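Local structure of ADP-dependent (S)-NAD(P)H-hydrate dehydratase (Streptococcus mutans, 3BGK) at residues Ser84-Val89 and Phe260-His265; Val128-Pro133 and Thr157-Gly162; Ser163-Leu168 and Leu183-Lys188; Gly255-Phe260 and Ala273-Leu278. The protein probably dehydrates the S-form of damaged, hydrated NAD(P)H back to NAD(P)H at the expense of ADP, as a homotetramer of the NnrD/CARKD family. All coordinates share one frame; numbering follows the deposited sequence.

Interaction 1 of 4, residues Ser84-Val89 and Phe260-His265; sequences SGAGLV and FVAQFH
Gln263, near the end of helix 249-263, reaches to Ser84 O, just before the glycine of the Schellman motif that ends helix 71-83. Gly85 makes that turn with positive phi, and the chain then runs through Ala86 and Gly87 into strand 88-93, so the contact joins a helix end to a helix-strand connection of the alpha/beta sandwich. The Gln263 CG lies between the backbone N and the carbonyl carbon (chi1 62°), and beyond it the chain is extended, which carries the amide to the opposite backbone. Gln263 NE2 stands 2.8 Å from Ser84 O with an N-H...O angle of 152°. It approaches from above the carbonyl plane rather than along a lone pair, while the oxygen is itself tilted only 17° from the plane of the glutamine amide. The same NE2 also bonds Gly259 O, one turn back in its own helix. OE1 takes a hydrogen bond from Arg49, whose NH2 also holds Gly85 O, a pattern consistent with the modelled orientation of the amide. At the Phe260 end the encounter is apolar: Ser84 CB meets the rim of the ring near its plane, 4.2 Å from Phe260 CD1, and Ser84 OG turns back to Ala80 O. Further along, Ala86 CB and Ala262 CB come within 4.5 Å, beside Val61 of strand 60-64. Tyr291 of a second subunit packs on Gln263 and Phe264. The Phe264 ring, in the loop that follows, has Gln263 CG 3.5 Å above its plane, offset toward the rim.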
loop_
_atom_site.group_PDB
_atom_site.type_symbol
_atom_site.label_atom_id
_atom_site.label_comp_id
_atom_site.label_asym_id
_atom_site.label_seq_id
_atom_site.Cartn_x
_atom_site.Cartn_y
_atom_site.Cartn_z
ATOM N N SER A 84 5.884 -15.814 -9.018
ATOM C CA SER A 84 6.294 -17.101 -9.595
ATOM C C SER A 84 7.522 -17.011 -10.509
ATOM O O SER A 84 8.125 -18.030 -10.856
ATOM C CB SER A 84 5.126 -17.754 -10.333
ATOM O OG SER A 84 4.038 -17.933 -9.444
ATOM N N GLY A 85 7.890 -15.793 -10.900
ATOM C CA GLY A 85 9.127 -15.583 -11.638
ATOM C C GLY A 85 8.995 -15.286 -13.120
ATOM O O GLY A 85 9.993 -15.331 -13.841
ATOM N N ALA A 86 7.784 -14.977 -13.585
ATOM C CA ALA A 86 7.611 -14.540 -14.968
ATOM C C ALA A 86 8.607 -13.413 -15.256
ATOM O O ALA A 86 8.811 -12.529 -14.423
ATOM C CB ALA A 86 6.188 -14.084 -15.218
ATOM N N GLY A 87 9.255 -13.465 -16.414
ATOM C CA GLY A 87 10.252 -12.466 -16.769
ATOM C C GLY A 87 9.651 -11.081 -16.843
ATOM O O GLY A 87 10.206 -10.132 -16.301
ATOM N N LEU A 88 8.507 -10.974 -17.511
ATOM C CA LEU A 88 7.785 -9.715 -17.639
ATOM C C LEU A 88 6.294 -9.969 -17.544
ATOM O O LEU A 88 5.773 -10.902 -18.155
ATOM C CB LEU A 88 8.114 -9.028 -18.966
ATOM C CG LEU A 88 7.699 -7.557 -19.115
ATOM C CD1 LEU A 88 8.491 -6.632 -18.171
ATOM C CD2 LEU A 88 7.842 -7.097 -20.573
ATOM N N VAL A 89 5.613 -9.132 -16.772
ATOM C CA VAL A 89 4.178 -9.264 -16.565
ATOM C C VAL A 89 3.498 -7.964 -16.970
ATOM O O VAL A 89 3.876 -6.888 -16.506
ATOM C CB VAL A 89 3.858 -9.617 -15.093
ATOM C CG1 VAL A 89 2.345 -9.653 -14.838
ATOM C CG2 VAL A 89 4.495 -10.947 -14.719
ATOM N N PHE A 260 4.397 -20.173 -14.215
ATOM C CA PHE A 260 5.097 -21.431 -14.451
ATOM C C PHE A 260 5.293 -21.691 -15.942
ATOM O O PHE A 260 6.423 -21.926 -16.383
ATOM C CB PHE A 260 4.372 -22.599 -13.773
ATOM C CG PHE A 260 4.806 -22.848 -12.347
ATOM C CD1 PHE A 260 4.725 -21.841 -11.384
ATOM C CD2 PHE A 260 5.276 -24.100 -11.964
ATOM C CE1 PHE A 260 5.117 -22.070 -10.067
ATOM C CE2 PHE A 260 5.671 -24.350 -10.647
ATOM C CZ PHE A 260 5.589 -23.332 -9.693
ATOM N N VAL A 261 4.205 -21.614 -16.714
ATOM C CA VAL A 261 4.241 -21.928 -18.146
ATOM C C VAL A 261 5.111 -20.943 -18.933
ATOM O O VAL A 261 5.659 -21.288 -19.984
ATOM C CB VAL A 261 2.823 -22.053 -18.786
ATOM C CG1 VAL A 261 2.021 -23.161 -18.118
ATOM C CG2 VAL A 261 2.064 -20.735 -18.727
ATOM N N ALA A 262 5.252 -19.733 -18.394
ATOM C CA ALA A 262 6.097 -18.692 -18.981
ATOM C C ALA A 262 7.588 -19.042 -18.971
ATOM O O ALA A 262 8.312 -18.683 -19.891
ATOM C CB ALA A 262 5.859 -17.365 -18.271
ATOM N N GLN A 263 8.035 -19.754 -17.939
ATOM C CA GLN A 263 9.463 -20.008 -17.722
ATOM C C GLN A 263 9.892 -21.470 -17.880
ATOM O O GLN A 263 11.058 -21.731 -18.179
ATOM C CB GLN A 263 9.901 -19.477 -16.343
ATOM C CG GLN A 263 9.187 -20.141 -15.161
ATOM C CD GLN A 263 9.198 -19.302 -13.897
ATOM O OE1 GLN A 263 10.224 -19.150 -13.238
ATOM N NE2 GLN A 263 8.040 -18.778 -13.536
ATOM N N PHE A 264 8.974 -22.414 -17.660
ATOM C CA PHE A 264 9.305 -23.846 -17.778
ATOM C C PHE A 264 8.677 -24.450 -19.040
ATOM O O PHE A 264 7.458 -24.637 -19.103
ATOM C CB PHE A 264 8.867 -24.635 -16.536
ATOM C CG PHE A 264 9.352 -24.058 -15.235
ATOM C CD1 PHE A 264 10.707 -24.033 -14.923
ATOM C CD2 PHE A 264 8.442 -23.553 -14.304
ATOM C CE1 PHE A 264 11.154 -23.501 -13.707
ATOM C CE2 PHE A 264 8.878 -23.019 -13.078
ATOM C CZ PHE A 264 10.235 -22.995 -12.784
ATOM N N HIS A 265 9.518 -24.759 -20.033
ATOM C CA HIS A 265 9.049 -25.115 -21.382
ATOM C C HIS A 265 9.017 -26.613 -21.664
ATOM O O HIS A 265 8.776 -27.024 -22.802
ATOM C CB HIS A 265 9.886 -24.402 -22.451
ATOM C CG HIS A 265 10.021 -22.932 -22.219
ATOM N ND1 HIS A 265 11.126 -22.375 -21.610
ATOM C CD2 HIS A 265 9.175 -21.908 -22.479
ATOM C CE1 HIS A 265 10.961 -21.068 -21.521
ATOM N NE2 HIS A 265 9.785 -20.758 -22.038
#

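Interaction 2 of 4, residues Val128-Pro133 and Thr157-Gly162; sequences VVLMGP and TLIIDG
Strands 128-131 and 157-161 run parallel as neighbours in the central sheet, their axes 4.8 Å apart and inclined by 10°, and helix 139-151 makes the crossover of this beta-alpha-beta unit. Val128 pairs with Thr157, and the register continues to Met131 with Ile160. Four backbone hydrogen bonds zigzag between them: Val129 N to Thr157 O, Ile159 N to Val129 O, Met131 N to Ile159 O, and Asp161 N to Met131 O, each 2.9 Å long. Val128, Thr157, Leu130 and Ile159 share one face, which helix 249-263 covers. There Val128 CG1 touches Ile159 CD1 at 3.8 Å, and the Leu130 and Ile159 side chains cross obliquely, Leu130 CD1 3.8 Å from Ile159 CG2. On the other face Leu158 CD1 lies 4.1 Å from Val129 CG1, and the selenomethionine Met131, bent at chi3, brings CE toward that same leucine methyl; helix 139-151 packs over this side. Beyond the pairing Gly132 adopts positive phi, its CA 3.2 Å from Asp161 O. The Asp161 carboxylate projects with CG opposite the backbone N (chi1 -175°), and OD2 rests 3.7 Å from Pro133 CB, the two side chains crossing at about a right angle. OD1 is held by Thr184 OG1 and a salt bridge to Lys222, a predicted AMP-binding residue. Two largely apolar strands thus carry a buried carboxylate at their C-terminal end, where the lysine probably offsets its charge beside the predicted nucleotide site.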
loop_
_atom_site.group_PDB
_atom_site.type_symbol
_atom_site.label_atom_id
_atom_site.label_comp_id
_atom_site.label_asym_id
_atom_site.label_seq_id
_atom_site.Cartn_x
_atom_site.Cartn_y
_atom_site.Cartn_z
ATOM N N VAL A 128 2.592 -15.758 -23.187
ATOM C CA VAL A 128 1.462 -16.369 -22.494
ATOM C C VAL A 128 0.389 -15.307 -22.273
ATOM O O VAL A 128 0.687 -14.206 -21.811
ATOM C CB VAL A 128 1.906 -16.970 -21.134
ATOM C CG1 VAL A 128 0.699 -17.362 -20.273
ATOM C CG2 VAL A 128 2.826 -18.174 -21.355
ATOM N N VAL A 129 -0.850 -15.630 -22.624
ATOM C CA VAL A 129 -1.964 -14.713 -22.401
ATOM C C VAL A 129 -2.966 -15.332 -21.430
ATOM O O VAL A 129 -3.586 -16.360 -21.724
ATOM C CB VAL A 129 -2.649 -14.269 -23.725
ATOM C CG1 VAL A 129 -3.877 -13.388 -23.445
ATOM C CG2 VAL A 129 -1.657 -13.522 -24.616
ATOM N N LEU A 130 -3.089 -14.716 -20.256
ATOM C CA LEU A 130 -4.057 -15.150 -19.263
ATOM C C LEU A 130 -5.253 -14.213 -19.286
ATOM O O LEU A 130 -5.189 -13.080 -18.812
ATOM C CB LEU A 130 -3.438 -15.225 -17.857
ATOM C CG LEU A 130 -4.361 -15.353 -16.634
ATOM C CD1 LEU A 130 -5.376 -16.504 -16.749
ATOM C CD2 LEU A 130 -3.541 -15.497 -15.368
HETATM N N MSE A 131 -6.352 -14.700 -19.837
HETATM C CA MSE A 131 -7.554 -13.902 -19.922
HETATM C C MSE A 131 -8.638 -14.500 -19.039
HETATM O O MSE A 131 -8.853 -15.704 -19.050
HETATM C CB MSE A 131 -8.004 -13.830 -21.372
HETATM C CG MSE A 131 -9.193 -12.934 -21.625
HETATM SE SE MSE A 131 -9.774 -13.073 -23.480
HETATM C CE MSE A 131 -9.707 -15.010 -23.707
ATOM N N GLY A 132 -9.297 -13.659 -18.249
ATOM C CA GLY A 132 -10.496 -14.093 -17.545
ATOM C C GLY A 132 -10.718 -13.676 -16.105
ATOM O O GLY A 132 -11.865 -13.431 -15.720
ATOM N N PRO A 133 -9.647 -13.623 -15.285
ATOM C CA PRO A 133 -9.901 -13.300 -13.876
ATOM C C PRO A 133 -10.444 -11.880 -13.713
ATOM O O PRO A 133 -9.742 -10.905 -13.975
ATOM C CB PRO A 133 -8.525 -13.470 -13.204
ATOM C CG PRO A 133 -7.526 -13.412 -14.299
ATOM C CD PRO A 133 -8.213 -13.850 -15.562
ATOM N N THR A 157 0.769 -19.563 -25.518
ATOM C CA THR A 157 -0.065 -20.307 -24.574
ATOM C C THR A 157 -1.224 -19.428 -24.103
ATOM O O THR A 157 -1.028 -18.279 -23.692
ATOM C CB THR A 157 0.755 -20.807 -23.368
ATOM O OG1 THR A 157 1.914 -21.502 -23.842
ATOM C CG2 THR A 157 -0.067 -21.750 -22.493
ATOM N N LEU A 158 -2.432 -19.969 -24.181
ATOM C CA LEU A 158 -3.626 -19.220 -23.816
ATOM C C LEU A 158 -4.327 -19.877 -22.638
ATOM O O LEU A 158 -4.735 -21.044 -22.715
ATOM C CB LEU A 158 -4.578 -19.091 -25.013
ATOM C CG LEU A 158 -5.928 -18.393 -24.798
ATOM C CD1 LEU A 158 -5.761 -16.897 -24.515
ATOM C CD2 LEU A 158 -6.847 -18.620 -26.000
ATOM N N ILE A 159 -4.446 -19.119 -21.551
ATOM C CA ILE A 159 -5.165 -19.562 -20.366
ATOM C C ILE A 159 -6.492 -18.821 -20.292
ATOM O O ILE A 159 -6.540 -17.584 -20.292
ATOM C CB ILE A 159 -4.353 -19.367 -19.061
ATOM C CG1 ILE A 159 -2.920 -19.882 -19.238
ATOM C CG2 ILE A 159 -5.032 -20.085 -17.902
ATOM C CD1 ILE A 159 -1.936 -19.300 -18.248
ATOM N N ILE A 160 -7.567 -19.598 -20.243
ATOM C CA ILE A 160 -8.915 -19.065 -20.195
ATOM C C ILE A 160 -9.482 -19.359 -18.811
ATOM O O ILE A 160 -9.650 -20.518 -18.426
ATOM C CB ILE A 160 -9.796 -19.672 -21.312
ATOM C CG1 ILE A 160 -9.154 -19.426 -22.689
ATOM C CG2 ILE A 160 -11.209 -19.094 -21.257
ATOM C CD1 ILE A 160 -9.692 -20.311 -23.800
ATOM N N ASP A 161 -9.755 -18.296 -18.065
ATOM C CA ASP A 161 -10.075 -18.413 -16.651
ATOM C C ASP A 161 -11.425 -17.800 -16.349
ATOM O O ASP A 161 -11.902 -16.948 -17.095
ATOM C CB ASP A 161 -8.993 -17.723 -15.818
ATOM C CG ASP A 161 -9.193 -17.905 -14.331
ATOM O OD1 ASP A 161 -8.891 -18.998 -13.817
ATOM O OD2 ASP A 161 -9.652 -16.949 -13.670
ATOM N N GLY A 162 -12.043 -18.250 -15.261
ATOM C CA GLY A 162 -13.256 -17.638 -14.742
ATOM C C GLY A 162 -14.291 -17.353 -15.804
ATOM O O GLY A 162 -14.609 -18.227 -16.602
#

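Interaction 3 of 4, residues Ser163-Leu168 and Leu183-Lys188; sequences SAINLL and LTPHQK. With PO4 (phosphate ion), chain B.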
loop_
_atom_site.group_PDB
_atom_site.type_symbol
_atom_site.label_atom_id
_atom_site.label_comp_id
_atom_site.label_asym_id
_atom_site.label_seq_id
_atom_site.Cartn_x
_atom_site.Cartn_y
_atom_site.Cartn_z
ATOM N N SER A 163 -14.778 -16.113 -15.832
ATOM C CA SER A 163 -15.877 -15.696 -16.707
ATOM C C SER A 163 -15.581 -15.829 -18.202
ATOM O O SER A 163 -16.506 -15.864 -19.020
ATOM C CB SER A 163 -16.313 -14.262 -16.380
ATOM O OG SER A 163 -15.437 -13.306 -16.954
ATOM N N ALA A 164 -14.299 -15.905 -18.555
ATOM C CA ALA A 164 -13.911 -16.114 -19.949
ATOM C C ALA A 164 -14.267 -17.523 -20.434
ATOM O O ALA A 164 -14.340 -17.765 -21.631
ATOM C CB ALA A 164 -12.434 -15.817 -20.148
ATOM N N ILE A 165 -14.490 -18.444 -19.502
ATOM C CA ILE A 165 -14.979 -19.778 -19.839
ATOM C C ILE A 165 -16.415 -19.692 -20.356
ATOM O O ILE A 165 -16.752 -20.321 -21.362
ATOM C CB ILE A 165 -14.884 -20.754 -18.642
ATOM C CG1 ILE A 165 -13.424 -20.975 -18.222
ATOM C CG2 ILE A 165 -15.553 -22.085 -18.972
ATOM C CD1 ILE A 165 -12.601 -21.851 -19.167
ATOM N N ASN A 166 -17.246 -18.901 -19.671
ATOM C CA ASN A 166 -18.603 -18.581 -20.142
ATOM C C ASN A 166 -18.592 -17.904 -21.513
ATOM O O ASN A 166 -19.448 -18.174 -22.355
ATOM C CB ASN A 166 -19.329 -17.665 -19.155
ATOM C CG ASN A 166 -19.239 -18.144 -17.723
ATOM O OD1 ASN A 166 -19.388 -19.333 -17.437
ATOM N ND2 ASN A 166 -19.011 -17.211 -16.808
ATOM N N LEU A 167 -17.627 -17.011 -21.718
ATOM C CA LEU A 167 -17.486 -16.274 -22.972
ATOM C C LEU A 167 -17.061 -17.190 -24.108
ATOM O O LEU A 167 -17.516 -17.034 -25.241
ATOM C CB LEU A 167 -16.494 -15.119 -22.807
ATOM C CG LEU A 167 -17.043 -13.701 -22.628
ATOM C CD1 LEU A 167 -18.217 -13.651 -21.670
ATOM C CD2 LEU A 167 -15.933 -12.767 -22.165
ATOM N N LEU A 168 -16.189 -18.143 -23.796
ATOM C CA LEU A 168 -15.786 -19.166 -24.752
ATOM C C LEU A 168 -16.975 -20.072 -25.095
ATOM O O LEU A 168 -17.105 -20.527 -26.235
ATOM C CB LEU A 168 -14.607 -19.979 -24.202
ATOM C CG LEU A 168 -14.090 -21.196 -24.982
ATOM C CD1 LEU A 168 -13.481 -20.788 -26.314
ATOM C CD2 LEU A 168 -13.092 -21.992 -24.152
ATOM N N LEU A 183 -7.457 -24.471 -19.618
ATOM C CA LEU A 183 -8.736 -24.033 -19.077
ATOM C C LEU A 183 -8.728 -24.173 -17.558
ATOM O O LEU A 183 -8.375 -25.221 -17.027
ATOM C CB LEU A 183 -9.896 -24.838 -19.679
ATOM C CG LEU A 183 -10.032 -24.997 -21.200
ATOM C CD1 LEU A 183 -10.960 -26.151 -21.517
ATOM C CD2 LEU A 183 -10.499 -23.715 -21.892
ATOM N N THR A 184 -9.116 -23.107 -16.864
ATOM C CA THR A 184 -9.171 -23.115 -15.404
ATOM C C THR A 184 -10.557 -22.684 -14.891
ATOM O O THR A 184 -10.696 -21.627 -14.274
ATOM C CB THR A 184 -8.054 -22.234 -14.794
ATOM O OG1 THR A 184 -8.062 -20.941 -15.413
ATOM C CG2 THR A 184 -6.696 -22.864 -15.016
ATOM N N PRO A 185 -11.593 -23.508 -15.144
ATOM C CA PRO A 185 -12.939 -23.128 -14.754
ATOM C C PRO A 185 -13.347 -23.642 -13.375
ATOM O O PRO A 185 -12.818 -24.649 -12.907
ATOM C CB PRO A 185 -13.797 -23.807 -15.821
ATOM C CG PRO A 185 -13.023 -25.034 -16.201
ATOM C CD PRO A 185 -11.581 -24.821 -15.817
ATOM N N HIS A 186 -14.294 -22.949 -12.747
ATOM C CA HIS A 186 -14.951 -23.439 -11.532
ATOM C C HIS A 186 -15.923 -24.572 -11.868
ATOM O O HIS A 186 -16.249 -24.791 -13.039
ATOM C CB HIS A 186 -15.684 -22.298 -10.818
ATOM C CG HIS A 186 -14.780 -21.402 -10.031
ATOM N ND1 HIS A 186 -14.007 -21.858 -8.982
ATOM C CD2 HIS A 186 -14.529 -20.074 -10.132
ATOM C CE1 HIS A 186 -13.314 -20.852 -8.476
ATOM N NE2 HIS A 186 -13.615 -19.757 -9.155
ATOM N N GLN A 187 -16.383 -25.292 -10.843
ATOM C CA GLN A 187 -17.353 -26.381 -11.020
ATOM C C GLN A 187 -18.487 -25.986 -11.970
ATOM O O GLN A 187 -18.837 -26.741 -12.876
ATOM N N LYS A 188 -19.029 -24.785 -11.766
ATOM C CA LYS A 188 -20.176 -24.279 -12.520
ATOM C C LYS A 188 -19.841 -23.772 -13.921
ATOM O O LYS A 188 -20.659 -23.906 -14.831
HETATM P P PO4 B . -11.968 -17.283 -6.417
HETATM O O1 PO4 B . -12.559 -16.495 -5.267
HETATM O O2 PO4 B . -13.071 -17.531 -7.423
HETATM O O3 PO4 B . -10.870 -16.491 -7.091
HETATM O O4 PO4 B . -11.400 -18.600 -5.921
#
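Ile165 crosses Pro185 obliquely, with Ile165 CG1 3.7 Å from Pro185 CB and CG2 only slightly farther from the same carbon. Its CG1 branch stands beside the backbone N (chi1 -63°) and turns again at chi2, so that Ile165 CD1 also reaches back to Leu183, 3.9 Å from Leu183 CD2. That leucine methyl has a second neighbour: Leu168, one turn further along helix 163-170, comes in at about a right angle and puts its own CD2 at 3.8 Å. Two residues of the helix therefore converge on Leu183 CD2, and the contact is wholly apolar; Ile160 of the adjoining strand packs against all three of these side chains. Beyond the proline the chain emerges at the surface, and His186 NE2 donates a hydrogen bond to phosphate O2 at 2.9 Å (N-H...O 138°), with O4 lying in the ring plane at the edge. Gly248 N, Gly250 N and Asp251 N are also hydrogen-bonded to this ion, which probably came from the crystallisation liquor. The arrangement is the beta-alpha-beta unit of strand 157-161, helix 163-170 and strand 181-184, with the predicted (6S)-NADPHX site, which includes His186 and Asp251, just beyond the last strand.

Interaction 4 of 4, residues Gly255-Phe260 and Ala273-Leu278; sequences GMIAGF and AAAVFL
Ala275 sits in the crossing of two helices, 249-263 and 268-287, whose short segments approach to 8.5 Å at an angle of 138° within a helical layer of the alpha/beta sandwich. The alanine at this point allows the backbones to come close: Ile257 CA is 3.7 Å from Ala275 CB, with Ile257 CG1 nearly as near. Aliphatic contacts flank this point. Next to it Ile257 and Val276 run side by side, pointing the same way, and Ile257 CD1 meets Val276 CG2 at 4.0 Å. Nearer Leu278, the selenomethionine Met256 bends at chi3 (65°) so that its CE touches both Ala275 O and Leu278 CB, crossing Leu278 at about a right angle. Met256 and Leu278 also pack against helix 295-310, through Ile302 for Met256 and Val305 and Met306 for Leu278, so a third helix closes the apolar cluster. The remaining interactions centre on the aromatic ring of Phe260. Ala274 CB lies 4.0 Å from Phe260 CE2, whereas Leu278 CD2 comes to the rim, in the ring plane, 3.7 Å from Phe260 CZ. Over one face lies Ala275, whose CB forms a CH-pi contact with the Phe260 ring, 3.9 Å from the ring centroid and 21° off its normal.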
loop_
_atom_site.group_PDB
_atom_site.type_symbol
_atom_site.label_atom_id
_atom_site.label_comp_id
_atom_site.label_asym_id
_atom_site.label_seq_id
_atom_site.Cartn_x
_atom_site.Cartn_y
_atom_site.Cartn_z
ATOM N N GLY A 255 -2.758 -17.033 -11.762
ATOM C CA GLY A 255 -1.510 -16.283 -11.856
ATOM C C GLY A 255 -0.290 -17.179 -11.759
ATOM O O GLY A 255 0.658 -17.026 -12.524
HETATM N N MSE A 256 -0.316 -18.126 -10.830
HETATM C CA MSE A 256 0.789 -19.067 -10.674
HETATM C C MSE A 256 1.000 -19.961 -11.891
HETATM O O MSE A 256 2.129 -20.075 -12.374
HETATM C CB MSE A 256 0.616 -19.910 -9.419
HETATM C CG MSE A 256 0.859 -19.124 -8.157
HETATM SE SE MSE A 256 0.735 -20.229 -6.580
HETATM C CE MSE A 256 2.270 -21.396 -6.909
ATOM N N ILE A 257 -0.076 -20.573 -12.389
ATOM C CA ILE A 257 -0.008 -21.364 -13.622
ATOM C C ILE A 257 0.594 -20.562 -14.782
ATOM O O ILE A 257 1.423 -21.084 -15.537
ATOM C CB ILE A 257 -1.390 -21.943 -14.037
ATOM C CG1 ILE A 257 -1.910 -22.910 -12.972
ATOM C CG2 ILE A 257 -1.296 -22.649 -15.406
ATOM C CD1 ILE A 257 -3.408 -23.143 -13.039
ATOM N N ALA A 258 0.184 -19.299 -14.910
ATOM C CA ALA A 258 0.710 -18.416 -15.947
ATOM C C ALA A 258 2.213 -18.185 -15.802
ATOM O O ALA A 258 2.933 -18.148 -16.802
ATOM C CB ALA A 258 -0.040 -17.089 -15.961
ATOM N N GLY A 259 2.677 -18.030 -14.564
ATOM C CA GLY A 259 4.084 -17.772 -14.292
ATOM C C GLY A 259 4.940 -19.001 -14.551
ATOM O O GLY A 259 6.075 -18.891 -15.051
ATOM N N PHE A 260 4.397 -20.173 -14.215
ATOM C CA PHE A 260 5.097 -21.431 -14.451
ATOM C C PHE A 260 5.293 -21.691 -15.942
ATOM O O PHE A 260 6.423 -21.926 -16.383
ATOM C CB PHE A 260 4.372 -22.599 -13.773
ATOM C CG PHE A 260 4.806 -22.848 -12.347
ATOM C CD1 PHE A 260 4.725 -21.841 -11.384
ATOM C CD2 PHE A 260 5.276 -24.100 -11.964
ATOM C CE1 PHE A 260 5.117 -22.070 -10.067
ATOM C CE2 PHE A 260 5.671 -24.350 -10.647
ATOM C CZ PHE A 260 5.589 -23.332 -9.693
ATOM N N ALA A 273 0.631 -28.738 -13.679
ATOM C CA ALA A 273 0.402 -29.584 -12.507
ATOM C C ALA A 273 1.235 -29.119 -11.319
ATOM O O ALA A 273 0.712 -28.982 -10.210
ATOM C CB ALA A 273 0.690 -31.047 -12.823
ATOM N N ALA A 274 2.523 -28.876 -11.558
ATOM C CA ALA A 274 3.423 -28.346 -10.530
ATOM C C ALA A 274 2.901 -27.020 -9.941
ATOM O O ALA A 274 2.825 -26.865 -8.718
ATOM C CB ALA A 274 4.831 -28.188 -11.079
ATOM N N ALA A 275 2.518 -26.084 -10.807
ATOM C CA ALA A 275 1.930 -24.825 -10.371
ATOM C C ALA A 275 0.749 -25.082 -9.431
ATOM O O ALA A 275 0.664 -24.485 -8.350
ATOM C CB ALA A 275 1.496 -23.996 -11.569
ATOM N N VAL A 276 -0.140 -25.991 -9.832
ATOM C CA VAL A 276 -1.302 -26.362 -9.030
ATOM C C VAL A 276 -0.894 -26.977 -7.692
ATOM O O VAL A 276 -1.495 -26.658 -6.660
ATOM C CB VAL A 276 -2.258 -27.300 -9.800
ATOM C CG1 VAL A 276 -3.425 -27.765 -8.911
ATOM C CG2 VAL A 276 -2.794 -26.599 -11.036
ATOM N N PHE A 277 0.127 -27.833 -7.698
ATOM C CA PHE A 277 0.594 -28.444 -6.451
ATOM C C PHE A 277 1.137 -27.398 -5.484
ATOM O O PHE A 277 0.776 -27.391 -4.307
ATOM C CB PHE A 277 1.656 -29.528 -6.689
ATOM C CG PHE A 277 2.340 -29.995 -5.417
ATOM C CD1 PHE A 277 1.747 -30.959 -4.602
ATOM C CD2 PHE A 277 3.561 -29.450 -5.021
ATOM C CE1 PHE A 277 2.366 -31.377 -3.423
ATOM C CE2 PHE A 277 4.182 -29.864 -3.843
ATOM C CZ PHE A 277 3.581 -30.827 -3.045
ATOM N N LEU A 278 2.009 -26.525 -5.983
ATOM C CA LEU A 278 2.699 -25.564 -5.135
ATOM C C LEU A 278 1.753 -24.567 -4.463
ATOM O O LEU A 278 1.920 -24.227 -3.298
ATOM C CB LEU A 278 3.794 -24.842 -5.928
ATOM C CG LEU A 278 4.889 -24.203 -5.077
ATOM C CD1 LEU A 278 5.609 -25.249 -4.250
ATOM C CD2 LEU A 278 5.850 -23.475 -5.973
#

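Overall arrangement
From the N terminus, residues 84-89 come first and wait longest: interaction 1 closes only when 260-265 is reached, and everything in interactions 2 and 3 lies within that loop. Interaction 2 closes the short loop from 128-133 to 157-162; the chain passes straight into 163-168, and interaction 3 closes at 183-188, in series and on the neighbouring strand, with Thr184 bonded to Asp161. Interaction 4 opens at 255-260 before interaction 1 has closed, so the two cross, sharing Phe260 and helix 249-263. That helix lies on the sheet: Ala258 packs on Leu130 and Ile159, Val261 on Val128, and Ile257 on Thr184, joining the sheet to helix 268-287.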